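Local coordinates for protein probable glutathione reductase (Sinorhizobium meliloti, PDB 4DNA) that probably catalyses the NADPH-dependent reduction of glutathione disulfide to glutathione, working as a homodimer with one FAD in each subunit, at residues 49-54 with 186-191; 53-58 with 346-351; 87-92 with 163-168. One frame throughout, in Å; residues are numbered along the deposited sequence.

Interaction 1 of 3, residues 49-54 with 186-191. With FAD (flavin-adenine dinucleotide), chain C.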
loop_
_atom_site.group_PDB
_atom_site.type_symbol
_atom_site.label_atom_id
_atom_site.label_comp_id
_atom_site.label_asym_id
_atom_site.label_seq_id
_atom_site.Cartn_x
_atom_site.Cartn_y
_atom_site.Cartn_z
ATOM N N VAL A 49 -11.472 -13.084 6.537
ATOM C CA VAL A 49 -10.232 -13.867 6.724
ATOM C C VAL A 49 -10.049 -14.886 5.607
ATOM O O VAL A 49 -9.176 -14.704 4.763
ATOM C CB VAL A 49 -10.117 -14.579 8.112
ATOM C CG1 VAL A 49 -8.924 -15.528 8.141
ATOM C CG2 VAL A 49 -10.001 -13.577 9.252
ATOM N N PRO A 50 -10.875 -15.953 5.583
ATOM C CA PRO A 50 -10.661 -16.931 4.514
ATOM C C PRO A 50 -10.673 -16.287 3.134
ATOM O O PRO A 50 -9.895 -16.688 2.263
ATOM C CB PRO A 50 -11.842 -17.904 4.652
ATOM C CG PRO A 50 -12.786 -17.264 5.601
ATOM C CD PRO A 50 -12.004 -16.317 6.450
ATOM N N LYS A 51 -11.527 -15.290 2.936
ATOM C CA LYS A 51 -11.644 -14.691 1.624
ATOM C C LYS A 51 -10.290 -14.177 1.162
ATOM O O LYS A 51 -9.842 -14.487 0.055
ATOM C CB LYS A 51 -12.691 -13.581 1.614
ATOM C CG LYS A 51 -12.580 -12.640 0.422
ATOM C CD LYS A 51 -12.097 -11.257 0.835
ATOM C CE LYS A 51 -13.199 -10.558 1.604
ATOM N NZ LYS A 51 -12.963 -9.103 1.703
ATOM N N LYS A 52 -9.631 -13.419 2.025
ATOM C CA LYS A 52 -8.389 -12.749 1.657
ATOM C C LYS A 52 -7.282 -13.764 1.357
ATOM O O LYS A 52 -6.397 -13.501 0.534
ATOM C CB LYS A 52 -7.987 -11.751 2.754
ATOM C CG LYS A 52 -6.794 -10.849 2.450
ATOM C CD LYS A 52 -7.090 -9.778 1.404
ATOM C CE LYS A 52 -5.913 -8.823 1.243
ATOM N NZ LYS A 52 -5.671 -8.002 2.461
ATOM N N LEU A 53 -7.342 -14.923 2.005
ATOM C CA LEU A 53 -6.382 -15.979 1.740
ATOM C C LEU A 53 -6.552 -16.501 0.318
ATOM O O LEU A 53 -5.588 -16.630 -0.444
ATOM C CB LEU A 53 -6.529 -17.105 2.767
ATOM C CG LEU A 53 -6.200 -16.765 4.239
ATOM C CD1 LEU A 53 -6.247 -18.009 5.114
ATOM C CD2 LEU A 53 -4.844 -16.090 4.404
ATOM N N TYR A 54 -7.796 -16.768 -0.045
ATOM C CA TYR A 54 -8.128 -17.283 -1.367
ATOM C C TYR A 54 -7.752 -16.274 -2.442
ATOM O O TYR A 54 -7.362 -16.642 -3.546
ATOM C CB TYR A 54 -9.615 -17.651 -1.410
ATOM C CG TYR A 54 -9.926 -19.013 -0.778
ATOM C CD1 TYR A 54 -9.184 -19.507 0.314
ATOM C CD2 TYR A 54 -10.965 -19.804 -1.268
ATOM C CE1 TYR A 54 -9.467 -20.744 0.881
ATOM C CE2 TYR A 54 -11.253 -21.034 -0.704
ATOM C CZ TYR A 54 -10.502 -21.504 0.363
ATOM O OH TYR A 54 -10.807 -22.730 0.899
ATOM N N ALA A 186 -15.599 -14.368 -8.125
ATOM C CA ALA A 186 -15.347 -14.495 -9.549
ATOM C C ALA A 186 -13.877 -14.330 -9.834
ATOM O O ALA A 186 -13.298 -15.081 -10.617
ATOM C CB ALA A 186 -16.145 -13.478 -10.327
ATOM N N ASN A 187 -13.263 -13.348 -9.193
ATOM C CA ASN A 187 -11.826 -13.172 -9.338
ATOM C C ASN A 187 -11.015 -14.299 -8.696
ATOM O O ASN A 187 -10.017 -14.736 -9.272
ATOM C CB ASN A 187 -11.397 -11.803 -8.835
ATOM C CG ASN A 187 -11.669 -10.727 -9.854
ATOM O OD1 ASN A 187 -10.891 -10.541 -10.787
ATOM N ND2 ASN A 187 -12.780 -10.021 -9.699
ATOM N N ILE A 188 -11.446 -14.772 -7.526
ATOM C CA ILE A 188 -10.742 -15.862 -6.872
ATOM C C ILE A 188 -10.771 -17.079 -7.803
ATOM O O ILE A 188 -9.724 -17.587 -8.209
ATOM C CB ILE A 188 -11.305 -16.179 -5.460
ATOM C CG1 ILE A 188 -10.870 -15.105 -4.457
ATOM C CG2 ILE A 188 -10.796 -17.519 -4.956
ATOM C CD1 ILE A 188 -11.781 -14.972 -3.264
ATOM N N PHE A 189 -11.966 -17.514 -8.183
ATOM C CA PHE A 189 -12.090 -18.689 -9.027
ATOM C C PHE A 189 -11.361 -18.542 -10.350
ATOM O O PHE A 189 -10.674 -19.471 -10.772
ATOM C CB PHE A 189 -13.553 -19.099 -9.229
ATOM C CG PHE A 189 -14.164 -19.724 -8.012
ATOM C CD1 PHE A 189 -13.522 -20.777 -7.356
ATOM C CD2 PHE A 189 -15.366 -19.262 -7.502
ATOM C CE1 PHE A 189 -14.065 -21.357 -6.222
ATOM C CE2 PHE A 189 -15.921 -19.843 -6.374
ATOM C CZ PHE A 189 -15.268 -20.889 -5.728
ATOM N N HIS A 190 -11.487 -17.383 -10.991
ATOM C CA HIS A 190 -10.811 -17.170 -12.271
ATOM C C HIS A 190 -9.336 -17.347 -12.133
ATOM O O HIS A 190 -8.732 -18.090 -12.897
ATOM C CB HIS A 190 -11.104 -15.807 -12.886
ATOM C CG HIS A 190 -10.386 -15.586 -14.196
ATOM N ND1 HIS A 190 -10.901 -15.980 -15.381
ATOM C CD2 HIS A 190 -9.139 -15.027 -14.477
ATOM C CE1 HIS A 190 -10.041 -15.678 -16.366
ATOM N NE2 HIS A 190 -8.963 -15.096 -15.815
ATOM N N GLY A 191 -8.757 -16.660 -11.148
ATOM C CA GLY A 191 -7.338 -16.758 -10.827
ATOM C C GLY A 191 -6.898 -18.199 -10.690
ATOM O O GLY A 191 -5.784 -18.557 -11.088
HETATM P PA FAD C . -21.208 -12.503 12.672
HETATM O O1A FAD C . -22.109 -12.701 11.466
HETATM O O2A FAD C . -19.711 -12.319 12.545
HETATM O O5B FAD C . -21.434 -13.722 13.692
HETATM C C5B FAD C . -22.537 -13.780 14.607
HETATM C C4B FAD C . -22.545 -15.199 15.153
HETATM O O4B FAD C . -23.749 -15.518 15.848
HETATM C C3B FAD C . -22.416 -16.189 14.012
HETATM O O3B FAD C . -21.242 -16.985 14.232
HETATM C C2B FAD C . -23.706 -16.986 14.050
HETATM O O2B FAD C . -23.490 -18.350 13.686
HETATM C C1B FAD C . -24.159 -16.842 15.496
HETATM N N9A FAD C . -25.625 -16.938 15.689
HETATM C C8A FAD C . -26.548 -16.548 14.790
HETATM N N7A FAD C . -27.812 -16.723 15.246
HETATM C C5A FAD C . -27.697 -17.233 16.477
HETATM C C6A FAD C . -28.667 -17.643 17.505
HETATM N N6A FAD C . -29.987 -17.523 17.218
HETATM N N1A FAD C . -28.181 -18.128 18.678
HETATM C C2A FAD C . -26.848 -18.236 18.898
HETATM N N3A FAD C . -25.906 -17.876 17.995
HETATM C C4A FAD C . -26.263 -17.374 16.780
HETATM N N1 FAD C . -16.205 -7.298 6.266
HETATM C C2 FAD C . -15.108 -6.511 6.182
HETATM O O2 FAD C . -15.000 -5.531 6.951
HETATM N N3 FAD C . -14.130 -6.755 5.290
HETATM C C4 FAD C . -14.167 -7.786 4.422
HETATM O O4 FAD C . -13.225 -7.980 3.615
HETATM C C4X FAD C . -15.347 -8.687 4.451
HETATM N N5 FAD C . -15.460 -9.746 3.619
HETATM C C5X FAD C . -16.554 -10.551 3.686
HETATM C C6 FAD C . -16.671 -11.643 2.825
HETATM C C7 FAD C . -17.797 -12.471 2.879
HETATM C C7M FAD C . -17.875 -13.641 1.930
HETATM C C8 FAD C . -18.881 -12.201 3.877
HETATM C C8M FAD C . -20.107 -13.065 3.993
HETATM C C9 FAD C . -18.767 -11.114 4.732
HETATM C C9A FAD C . -17.651 -10.281 4.673
HETATM N N10 FAD C . -17.547 -9.182 5.550
HETATM C C10 FAD C . -16.394 -8.367 5.457
HETATM C "C1'" FAD C . -18.628 -8.913 6.516
HETATM C "C2'" FAD C . -18.304 -9.365 7.932
HETATM O "O2'" FAD C . -17.959 -10.754 7.924
HETATM C "C3'" FAD C . -19.483 -9.089 8.867
HETATM O "O3'" FAD C . -19.898 -7.732 8.669
HETATM C "C4'" FAD C . -19.144 -9.298 10.343
HETATM O "O4'" FAD C . -18.882 -10.687 10.581
HETATM C "C5'" FAD C . -20.284 -8.842 11.238
HETATM O "O5'" FAD C . -20.303 -9.661 12.405
HETATM P P FAD C . -21.556 -9.750 13.423
HETATM O O1P FAD C . -21.124 -9.252 14.789
HETATM O O2P FAD C . -22.791 -9.183 12.766
HETATM O O3P FAD C . -21.797 -11.328 13.603
#
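Ile-188 meets the helix of Tyr-54 with both ends of its branched side chain, packing by van der Waals contact on Tyr-54 and on the carbonyl of Lys-51. Its CG2 methyl rests against Tyr-54 CB at 3.7 Å and comes obliquely to the ring, while CD1 lies 3.9 Å from Lys-51 O, one helical turn earlier. The two branches thus rest on a single turn of the helix. With CG1 anti to the carbonyl carbon (chi1 -75°) and CD1 extended beyond it, the isoleucine points its length at the other helix.

The polar ends of its partners turn elsewhere. The bent chain of Lys-51 carries its end away from Ile-188 to the flavin, beside N5 and O4, where its exact placing is doubtful; NZ forms a salt bridge with Glu-184. A lysine–glutamate pair next to flavin N5 is a hallmark of glutathione reductases. Tyr-54 sends its ring the other way, and its hydroxyl is hydrogen-bonded to Phe-164 O.

The isoleucine therefore packs behind the FAD-contacting lysine. Helix 48-66 is held here between helix 81-106, whose Leu-84, Val-85 and Lys-88 touch Tyr-54, and helix 180-191, which follows strand 172-176 in the second Rossmann-type strand-turn-helix unit, probably the one that binds the pyridine nucleotide; strand 195-199 backs helix 180-191 through Thr-196.

Interaction 2 of 3, residues 53-58 with 346-351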
loop_
_atom_site.group_PDB
_atom_site.type_symbol
_atom_site.label_atom_id
_atom_site.label_comp_id
_atom_site.label_asym_id
_atom_site.label_seq_id
_atom_site.Cartn_x
_atom_site.Cartn_y
_atom_site.Cartn_z
ATOM N N LEU A 53 -7.342 -14.923 2.005
ATOM C CA LEU A 53 -6.382 -15.979 1.740
ATOM C C LEU A 53 -6.552 -16.501 0.318
ATOM O O LEU A 53 -5.588 -16.630 -0.444
ATOM C CB LEU A 53 -6.529 -17.105 2.767
ATOM C CG LEU A 53 -6.200 -16.765 4.239
ATOM C CD1 LEU A 53 -6.247 -18.009 5.114
ATOM C CD2 LEU A 53 -4.844 -16.090 4.404
ATOM N N TYR A 54 -7.796 -16.768 -0.045
ATOM C CA TYR A 54 -8.128 -17.283 -1.367
ATOM C C TYR A 54 -7.752 -16.274 -2.442
ATOM O O TYR A 54 -7.362 -16.642 -3.546
ATOM C CB TYR A 54 -9.615 -17.651 -1.410
ATOM C CG TYR A 54 -9.926 -19.013 -0.778
ATOM C CD1 TYR A 54 -9.184 -19.507 0.314
ATOM C CD2 TYR A 54 -10.965 -19.804 -1.268
ATOM C CE1 TYR A 54 -9.467 -20.744 0.881
ATOM C CE2 TYR A 54 -11.253 -21.034 -0.704
ATOM C CZ TYR A 54 -10.502 -21.504 0.363
ATOM O OH TYR A 54 -10.807 -22.730 0.899
ATOM N N VAL A 55 -7.851 -14.993 -2.101
ATOM C CA VAL A 55 -7.379 -13.940 -2.980
ATOM C C VAL A 55 -5.888 -14.133 -3.200
ATOM O O VAL A 55 -5.421 -14.109 -4.341
ATOM C CB VAL A 55 -7.627 -12.544 -2.395
ATOM C CG1 VAL A 55 -6.838 -11.507 -3.160
ATOM C CG2 VAL A 55 -9.106 -12.213 -2.410
ATOM N N TYR A 56 -5.151 -14.334 -2.108
ATOM C CA TYR A 56 -3.718 -14.535 -2.186
ATOM C C TYR A 56 -3.404 -15.763 -3.034
ATOM O O TYR A 56 -2.579 -15.694 -3.963
ATOM C CB TYR A 56 -3.108 -14.686 -0.791
ATOM C CG TYR A 56 -3.006 -13.412 0.025
ATOM C CD1 TYR A 56 -2.754 -12.184 -0.583
ATOM C CD2 TYR A 56 -3.110 -13.447 1.420
ATOM C CE1 TYR A 56 -2.637 -11.028 0.164
ATOM C CE2 TYR A 56 -2.988 -12.295 2.184
ATOM C CZ TYR A 56 -2.754 -11.088 1.549
ATOM O OH TYR A 56 -2.649 -9.926 2.284
ATOM N N ALA A 57 -4.071 -16.876 -2.722
ATOM C CA ALA A 57 -3.926 -18.101 -3.497
ATOM C C ALA A 57 -4.116 -17.830 -4.967
ATOM O O ALA A 57 -3.379 -18.355 -5.775
ATOM C CB ALA A 57 -4.920 -19.148 -3.050
ATOM N N SER A 58 -5.094 -17.002 -5.312
ATOM C CA SER A 58 -5.401 -16.742 -6.706
ATOM C C SER A 58 -4.401 -15.815 -7.374
ATOM O O SER A 58 -4.245 -15.876 -8.588
ATOM C CB SER A 58 -6.821 -16.203 -6.871
ATOM O OG SER A 58 -7.004 -15.021 -6.121
ATOM N N PHE A 346 -11.702 -6.712 -2.578
ATOM C CA PHE A 346 -10.529 -7.467 -2.929
ATOM C C PHE A 346 -10.728 -8.249 -4.184
ATOM O O PHE A 346 -10.525 -9.462 -4.224
ATOM C CB PHE A 346 -10.058 -8.289 -1.754
ATOM C CG PHE A 346 -9.459 -7.452 -0.687
ATOM C CD1 PHE A 346 -8.177 -6.928 -0.847
ATOM C CD2 PHE A 346 -10.181 -7.138 0.443
ATOM C CE1 PHE A 346 -7.612 -6.128 0.133
ATOM C CE2 PHE A 346 -9.633 -6.345 1.435
ATOM C CZ PHE A 346 -8.344 -5.837 1.284
ATOM N N SER A 347 -11.154 -7.521 -5.211
ATOM C CA SER A 347 -11.165 -8.031 -6.556
ATOM C C SER A 347 -9.757 -7.840 -7.086
ATOM O O SER A 347 -8.817 -7.531 -6.338
ATOM C CB SER A 347 -12.157 -7.269 -7.407
ATOM O OG SER A 347 -11.826 -5.900 -7.434
ATOM N N GLN A 348 -9.587 -8.035 -8.373
ATOM C CA GLN A 348 -8.260 -8.005 -8.924
ATOM C C GLN A 348 -8.490 -7.473 -10.309
ATOM O O GLN A 348 -9.071 -8.184 -11.135
ATOM C CB GLN A 348 -7.664 -9.415 -8.969
ATOM C CG GLN A 348 -7.685 -10.178 -7.638
ATOM C CD GLN A 348 -7.264 -11.635 -7.778
ATOM O OE1 GLN A 348 -7.902 -12.537 -7.234
ATOM N NE2 GLN A 348 -6.191 -11.869 -8.509
ATOM N N PRO A 349 -8.097 -6.204 -10.561
ATOM C CA PRO A 349 -7.416 -5.280 -9.631
ATOM C C PRO A 349 -8.263 -4.887 -8.405
ATOM O O PRO A 349 -9.503 -4.879 -8.484
ATOM C CB PRO A 349 -7.161 -4.045 -10.504
ATOM C CG PRO A 349 -8.225 -4.099 -11.546
ATOM C CD PRO A 349 -8.406 -5.555 -11.848
ATOM N N GLU A 350 -7.595 -4.570 -7.291
ATOM C CA GLU A 350 -8.282 -4.126 -6.081
ATOM C C GLU A 350 -8.983 -2.800 -6.267
ATOM O O GLU A 350 -8.563 -1.968 -7.065
ATOM C CB GLU A 350 -7.306 -3.925 -4.942
ATOM C CG GLU A 350 -7.201 -5.079 -3.997
ATOM C CD GLU A 350 -5.974 -4.939 -3.133
ATOM O OE1 GLU A 350 -6.065 -4.235 -2.100
ATOM O OE2 GLU A 350 -4.919 -5.514 -3.506
ATOM N N ILE A 351 -10.040 -2.604 -5.494
ATOM C CA ILE A 351 -10.601 -1.287 -5.301
ATOM C C ILE A 351 -10.312 -0.848 -3.854
ATOM O O ILE A 351 -10.231 -1.669 -2.948
ATOM C CB ILE A 351 -12.092 -1.242 -5.712
ATOM C CG1 ILE A 351 -12.197 -1.549 -7.214
ATOM C CG2 ILE A 351 -12.703 0.120 -5.418
ATOM C CD1 ILE A 351 -13.568 -1.926 -7.726
#
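The seam between the nucleotide-binding part of the chain and the dimerisation domain is closed here by Val-55 and Ser-58 of helix 48-66, which meet Phe-346 and Gln-348 on the loop joining strands 343-345 and 351-355. The contact has an apolar half and a polar half, one helical turn apart.

In the apolar half, Val-55 points its CG2 methyl at the backbone of Phe-346, 3.6 Å from that residue's O. The same methyl lies 4.1 Å from Phe-346 CB, and the two side chains cross at about a right angle, so the valine touches the root of the phenylalanine and not its ring. The ring reaches past instead, to Lys-51 and Lys-52 and to Pro-440 of the second subunit.

In the polar half, Gln-348 stretches across the seam. Its chain is extended beyond CG (chi2 172°), which delivers OE1 to the helix, 2.9 Å from Ser-58 OG. That hydroxyl also stands 2.6 Å from Val-55 O. With Tyr-54 O near as well, it has several acceptors around it and one proton to give, seated as it is between its own helix backbone and the loop.

The loop is shaped from within as well: the peptide bond between Gln-348 and Pro-349 is cis, and Ser-347 OG donates to Pro-349 O at 2.7 Å, tilted 29° from the carbonyl plane. Lys-224 reaches Gln-348 O, and Glu-184 accepts from the amide of Phe-346. A β-hairpin connection of the dimerisation domain seated on the helix that begins at the second cysteine of the redox-active disulfide is an arrangement characteristic of the pyridine nucleotide-disulfide oxidoreductases to which glutathione reductase belongs.

Interaction 3 of 3, residues 87-92 with 163-168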
loop_
_atom_site.group_PDB
_atom_site.type_symbol
_atom_site.label_atom_id
_atom_site.label_comp_id
_atom_site.label_asym_id
_atom_site.label_seq_id
_atom_site.Cartn_x
_atom_site.Cartn_y
_atom_site.Cartn_z
ATOM N N ALA A 87 -5.153 -25.877 4.289
ATOM C CA ALA A 87 -4.327 -24.812 4.843
ATOM C C ALA A 87 -5.204 -23.751 5.495
ATOM O O ALA A 87 -4.838 -23.175 6.519
ATOM C CB ALA A 87 -3.458 -24.199 3.758
ATOM N N LYS A 88 -6.369 -23.507 4.901
ATOM C CA LYS A 88 -7.330 -22.550 5.440
ATOM C C LYS A 88 -7.933 -23.016 6.763
ATOM O O LYS A 88 -7.970 -22.248 7.718
ATOM C CB LYS A 88 -8.413 -22.243 4.404
ATOM C CG LYS A 88 -9.376 -21.124 4.766
ATOM C CD LYS A 88 -10.568 -21.670 5.515
ATOM C CE LYS A 88 -11.228 -22.777 4.725
ATOM N NZ LYS A 88 -12.040 -23.653 5.614
ATOM N N GLU A 89 -8.395 -24.261 6.829
ATOM C CA GLU A 89 -8.985 -24.750 8.060
ATOM C C GLU A 89 -8.013 -24.685 9.222
ATOM O O GLU A 89 -8.414 -24.393 10.354
ATOM C CB GLU A 89 -9.483 -26.174 7.921
ATOM C CG GLU A 89 -10.888 -26.298 7.379
ATOM C CD GLU A 89 -11.979 -25.656 8.221
ATOM O OE1 GLU A 89 -12.058 -25.887 9.452
ATOM O OE2 GLU A 89 -12.807 -24.948 7.603
ATOM N N GLN A 90 -6.738 -24.955 8.945
ATOM C CA GLN A 90 -5.757 -24.991 10.016
ATOM C C GLN A 90 -5.685 -23.612 10.635
ATOM O O GLN A 90 -5.499 -23.477 11.845
ATOM C CB GLN A 90 -4.371 -25.483 9.551
ATOM C CG GLN A 90 -3.414 -25.761 10.718
ATOM C CD GLN A 90 -2.394 -26.872 10.459
ATOM O OE1 GLN A 90 -1.521 -26.758 9.585
ATOM N NE2 GLN A 90 -2.477 -27.944 11.253
ATOM N N GLU A 91 -5.875 -22.594 9.803
ATOM C CA GLU A 91 -5.749 -21.223 10.255
ATOM C C GLU A 91 -6.994 -20.735 10.976
ATOM O O GLU A 91 -6.897 -20.115 12.042
ATOM C CB GLU A 91 -5.401 -20.285 9.098
ATOM C CG GLU A 91 -5.148 -18.836 9.516
ATOM C CD GLU A 91 -4.144 -18.678 10.668
ATOM O OE1 GLU A 91 -3.340 -19.601 10.965
ATOM O OE2 GLU A 91 -4.144 -17.596 11.289
ATOM N N ILE A 92 -8.163 -21.006 10.406
ATOM C CA ILE A 92 -9.387 -20.542 11.030
ATOM C C ILE A 92 -9.618 -21.272 12.343
ATOM O O ILE A 92 -10.135 -20.691 13.292
ATOM C CB ILE A 92 -10.590 -20.602 10.081
ATOM C CG1 ILE A 92 -11.044 -22.032 9.832
ATOM C CG2 ILE A 92 -10.236 -19.938 8.759
ATOM C CD1 ILE A 92 -12.462 -22.080 9.317
ATOM N N ALA A 163 -18.759 -22.107 -0.616
ATOM C CA ALA A 163 -17.788 -21.792 -1.647
ATOM C C ALA A 163 -16.393 -22.169 -1.192
ATOM O O ALA A 163 -15.651 -22.854 -1.907
ATOM C CB ALA A 163 -17.858 -20.327 -2.015
ATOM N N PHE A 164 -16.046 -21.756 0.020
ATOM C CA PHE A 164 -14.719 -22.029 0.549
ATOM C C PHE A 164 -14.433 -23.517 0.665
ATOM O O PHE A 164 -13.271 -23.933 0.575
ATOM C CB PHE A 164 -14.534 -21.364 1.909
ATOM C CG PHE A 164 -14.636 -19.876 1.870
ATOM C CD1 PHE A 164 -13.636 -19.111 1.265
ATOM C CD2 PHE A 164 -15.725 -19.236 2.430
ATOM C CE1 PHE A 164 -13.727 -17.728 1.216
ATOM C CE2 PHE A 164 -15.822 -17.854 2.389
ATOM C CZ PHE A 164 -14.816 -17.100 1.789
ATOM N N ASP A 165 -15.488 -24.309 0.846
ATOM C CA ASP A 165 -15.331 -25.711 1.198
ATOM C C ASP A 165 -15.879 -26.701 0.182
ATOM O O ASP A 165 -16.183 -27.839 0.544
ATOM C CB ASP A 165 -15.966 -26.000 2.567
ATOM C CG ASP A 165 -15.210 -25.366 3.720
ATOM O OD1 ASP A 165 -13.960 -25.337 3.699
ATOM O OD2 ASP A 165 -15.878 -24.906 4.667
ATOM N N LEU A 166 -16.008 -26.298 -1.079
ATOM C CA LEU A 166 -16.435 -27.257 -2.095
ATOM C C LEU A 166 -15.540 -28.499 -2.022
ATOM O O LEU A 166 -14.328 -28.376 -1.846
ATOM C CB LEU A 166 -16.390 -26.651 -3.497
ATOM C CG LEU A 166 -17.395 -25.546 -3.789
ATOM C CD1 LEU A 166 -17.020 -24.825 -5.064
ATOM C CD2 LEU A 166 -18.788 -26.128 -3.910
ATOM N N PRO A 167 -16.137 -29.699 -2.118
ATOM C CA PRO A 167 -15.341 -30.929 -2.070
ATOM C C PRO A 167 -14.349 -31.074 -3.228
ATOM O O PRO A 167 -13.374 -31.820 -3.112
ATOM C CB PRO A 167 -16.408 -32.031 -2.119
ATOM C CG PRO A 167 -17.607 -31.399 -1.498
ATOM C CD PRO A 167 -17.580 -29.985 -2.013
ATOM N N ALA A 168 -14.612 -30.382 -4.333
ATOM C CA ALA A 168 -13.682 -30.329 -5.462
ATOM C C ALA A 168 -13.774 -28.971 -6.121
ATOM O O ALA A 168 -14.745 -28.225 -5.931
ATOM C CB ALA A 168 -13.984 -31.421 -6.472
#
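Lys-88 and Asp-165 approach each other at about a right angle, the lysine coming from helix 81-106 and the carboxylate from a type I turn that runs from Ala-163 to Leu-166. The ammonium group of Lys-88, NZ, lies 3.2 Å from Asp-165 OD1, which receives it on the syn lone pair, the side of its other oxygen. Asp-165 OD2 stays 4.1 Å from Lys-88 NZ, so the grip is lopsided and falls on one oxygen of the two.

The lysine does not run straight. Its CG starts out anti to the backbone N, and the chain then bends at chi2 (-90°) and again at chi3 (-54°), folding NZ back beside its neighbour on the helix. There Glu-89 OE2 forms a second salt bridge with it. Glu-89 is bent at chi2 too, which curls its carboxylate round toward the ammonium. Along the way Lys-88 CE packs 3.8 Å from Tyr-54 OH.

One cation is thus shared by two carboxylates, whose planes stand 52° apart. Their nearest oxygens, Glu-89 OE2 and Asp-165 OD1, are 4.1 Å from each other, a pairing of like charges that the lysine beside them probably makes tolerable. A methionine in place of Lys-88 would probably leave those two acids close together with no ammonium beside them to offset their charge, and cost the turn its salt bridge to the helix.

Glu-89 is steadied further by Arg-38, which pairs with its OE1, so that basic groups attend both of its oxygens. Asp-165, by contrast, is exposed. The chemistry implies an electrostatic tether of a surface turn to a helix, its lysine buried and its aspartate open to solvent, which probably screens the salt bridge.

Helix 48-66 carries interactions 1 and 2, and interaction 3 adjoins it through Tyr-54. The first two use successive, overlapping turns, sharing Leu-53 and Tyr-54, and their centres lie about 6 Å apart; interaction 3 sits about 11 Å from the first and 16 Å from the second, between centres. Along the chain the order is 49-54, 53-58, 87-92, 163-168, 186-191 and 346-351, so both segments of interaction 3 fall between the partners of each of the others. Interactions 1 and 3 stay within the nucleotide-binding part of the chain, whereas interaction 2 crosses to the dimerisation domain. One helix next to the flavin thereby meets three parts of the subunit, and all three contacts border the second subunit.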